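Local atomic coordinates of lysozyme C (Equus asinus, PDB entry 5XUW), a protein that hydrolyses the beta-1,4 linkages between N-acetylmuramic acid and N-acetylglucosamine in bacterial peptidoglycan and binds one calcium ion. Residues W28-E33 with K118-Y123. Sequence-based numbering, arbitrary orientation.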
loop_
_atom_site.group_PDB
_atom_site.type_symbol
_atom_site.label_atom_id
_atom_site.label_comp_id
_atom_site.label_asym_id
_atom_site.label_seq_id
_atom_site.Cartn_x
_atom_site.Cartn_y
_atom_site.Cartn_z
ATOM N N TRP A 28 -0.941 -8.549 -0.366
ATOM C CA TRP A 28 -1.108 -7.211 0.220
ATOM C C TRP A 28 0.007 -6.858 1.215
ATOM O O TRP A 28 0.546 -5.742 1.201
ATOM C CB TRP A 28 -2.463 -7.127 0.924
ATOM C CG TRP A 28 -3.602 -6.983 -0.026
ATOM C CD1 TRP A 28 -4.548 -7.910 -0.345
ATOM C CD2 TRP A 28 -3.898 -5.822 -0.795
ATOM N NE1 TRP A 28 -5.428 -7.385 -1.270
ATOM C CE2 TRP A 28 -5.043 -6.105 -1.561
ATOM C CE3 TRP A 28 -3.306 -4.564 -0.903
ATOM C CZ2 TRP A 28 -5.622 -5.158 -2.414
ATOM C CZ3 TRP A 28 -3.868 -3.632 -1.750
ATOM C CH2 TRP A 28 -5.017 -3.931 -2.490
ATOM N N VAL A 29 0.333 -7.810 2.092
ATOM C CA VAL A 29 1.399 -7.604 3.073
ATOM C C VAL A 29 2.751 -7.485 2.362
ATOM O O VAL A 29 3.573 -6.627 2.708
ATOM C CB VAL A 29 1.414 -8.711 4.154
ATOM C CG1 VAL A 29 2.574 -8.526 5.117
ATOM C CG2 VAL A 29 0.110 -8.698 4.940
ATOM N N CYS A 30 2.964 -8.325 1.354
ATOM C CA CYS A 30 4.193 -8.275 0.558
ATOM C C CYS A 30 4.383 -6.913 -0.108
ATOM O O CYS A 30 5.472 -6.329 -0.059
ATOM C CB CYS A 30 4.221 -9.407 -0.476
ATOM S SG CYS A 30 5.838 -9.692 -1.221
ATOM N N MET A 31 3.317 -6.377 -0.698
ATOM C CA MET A 31 3.408 -5.057 -1.326
ATOM C C MET A 31 3.865 -4.036 -0.283
ATOM O O MET A 31 4.764 -3.243 -0.551
ATOM C CB MET A 31 2.074 -4.668 -1.973
ATOM C CG MET A 31 2.003 -3.260 -2.554
ATOM S SD MET A 31 1.439 -2.001 -1.395
ATOM C CE MET A 31 -0.298 -2.428 -1.270
ATOM N N ALA A 32 3.301 -4.086 0.920
ATOM C CA ALA A 32 3.703 -3.137 1.955
ATOM C C ALA A 32 5.175 -3.303 2.357
ATOM O O ALA A 32 5.877 -2.307 2.546
ATOM C CB ALA A 32 2.800 -3.248 3.167
ATOM N N GLU A 33 5.648 -4.547 2.472
ATOM C CA GLU A 33 7.038 -4.778 2.869
ATOM C C GLU A 33 7.992 -4.134 1.874
ATOM O O GLU A 33 8.938 -3.453 2.265
ATOM C CB GLU A 33 7.391 -6.268 2.996
ATOM C CG GLU A 33 8.773 -6.458 3.615
ATOM C CD GLU A 33 9.158 -7.889 3.943
ATOM O OE1 GLU A 33 8.344 -8.821 3.810
ATOM O OE2 GLU A 33 10.329 -8.073 4.341
ATOM N N LYS A 118 5.576 -14.758 -7.365
ATOM C CA LYS A 118 6.392 -15.454 -6.398
ATOM C C LYS A 118 5.505 -16.352 -5.537
ATOM O O LYS A 118 4.305 -16.094 -5.359
ATOM C CB LYS A 118 7.168 -14.463 -5.533
ATOM C CG LYS A 118 8.085 -13.523 -6.316
ATOM C CD LYS A 118 9.457 -14.125 -6.564
ATOM C CE LYS A 118 10.236 -13.366 -7.628
ATOM N NZ LYS A 118 10.603 -11.973 -7.241
ATOM N N ASP A 119 6.114 -17.416 -5.027
ATOM C CA ASP A 119 5.460 -18.344 -4.104
ATOM C C ASP A 119 5.464 -17.730 -2.703
ATOM O O ASP A 119 6.499 -17.723 -2.029
ATOM C CB ASP A 119 6.179 -19.702 -4.148
ATOM C CG ASP A 119 5.805 -20.633 -3.011
ATOM O OD1 ASP A 119 4.727 -20.489 -2.406
ATOM O OD2 ASP A 119 6.619 -21.548 -2.735
ATOM N N LEU A 120 4.302 -17.211 -2.291
ATOM C CA LEU A 120 4.094 -16.624 -0.956
ATOM C C LEU A 120 3.360 -17.558 0.016
ATOM O O LEU A 120 2.884 -17.104 1.058
ATOM C CB LEU A 120 3.315 -15.302 -1.080
ATOM C CG LEU A 120 3.890 -14.267 -2.048
ATOM C CD1 LEU A 120 3.022 -13.015 -2.115
ATOM C CD2 LEU A 120 5.318 -13.913 -1.653
ATOM N N SER A 121 3.316 -18.862 -0.282
ATOM C CA SER A 121 2.590 -19.833 0.536
ATOM C C SER A 121 3.057 -19.893 1.989
ATOM O O SER A 121 2.245 -20.176 2.869
ATOM C CB SER A 121 2.683 -21.241 -0.069
ATOM O OG SER A 121 4.030 -21.640 -0.211
ATOM N N GLU A 122 4.345 -19.642 2.227
ATOM C CA GLU A 122 4.908 -19.633 3.586
ATOM C C GLU A 122 5.169 -18.216 4.125
ATOM O O GLU A 122 5.649 -18.066 5.252
ATOM C CB GLU A 122 6.220 -20.414 3.619
ATOM C CG GLU A 122 6.131 -21.831 3.066
ATOM C CD GLU A 122 7.470 -22.559 3.062
ATOM O OE1 GLU A 122 8.518 -21.933 3.348
ATOM O OE2 GLU A 122 7.476 -23.772 2.757
ATOM N N TYR A 123 4.842 -17.188 3.342
ATOM C CA TYR A 123 5.190 -15.800 3.676
ATOM C C TYR A 123 4.536 -15.342 4.987
ATOM O O TYR A 123 5.163 -14.639 5.784
ATOM C CB TYR A 123 4.835 -14.873 2.496
ATOM C CG TYR A 123 5.135 -13.392 2.714
ATOM C CD1 TYR A 123 6.449 -12.916 2.761
ATOM C CD2 TYR A 123 4.100 -12.470 2.853
ATOM C CE1 TYR A 123 6.720 -11.561 2.966
ATOM C CE2 TYR A 123 4.356 -11.120 3.050
ATOM C CZ TYR A 123 5.661 -10.661 3.110
ATOM O OH TYR A 123 5.899 -9.313 3.317
#
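Cys30 and Tyr123 bring the two backbones nearest, with their CA atoms still 8.2 Å apart, so side chains of the irregular segment 118-123 span the gap to residues 28-33 of helix 25-36. In that segment Asp119 OD1 accepts from Ser121 N, forming an Asx turn, and also from Ser121 OG, while Tyr123 N hydrogen-bonds back to Leu120 O; Leu120 and Tyr123 both face the helix. With CG anti to its backbone N (chi1 179°), Tyr123 carries its ring out to side chains and backbone of the helix, its OH 3.4 Å from Cys30 CA. There CE2 lies 3.8 Å from Val29 CG1, and Cys30 CB packs on the same ring atom. Cys30 SG, disulfide-bonded to Cys115, sits 4.8 Å from the ring centroid and 22° off the normal, a sulfur-aromatic contact, and Leu120 CD1 touches Cys30 CB at 4.1 Å. At the ring's far end, Tyr123 OH donates to Glu33 OE1 over 2.5 Å. From the extended Glu33 side chain, OE1 lies at the ring edge, in its plane, and accepts with its anti lone pair; the carboxylate is turned 24° from the ring. Lys5 makes a cation-pi contact with the ring, and its NZ hydrogen-bonds to Tyr123 O, tying in helix 5-14. The C-terminal region of this C-type lysozyme is thus joined to the helix bearing Glu35, a predicted catalytic residue, by apolar packing and a short phenol-carboxylate bond that probably stabilises negative charge on Glu33.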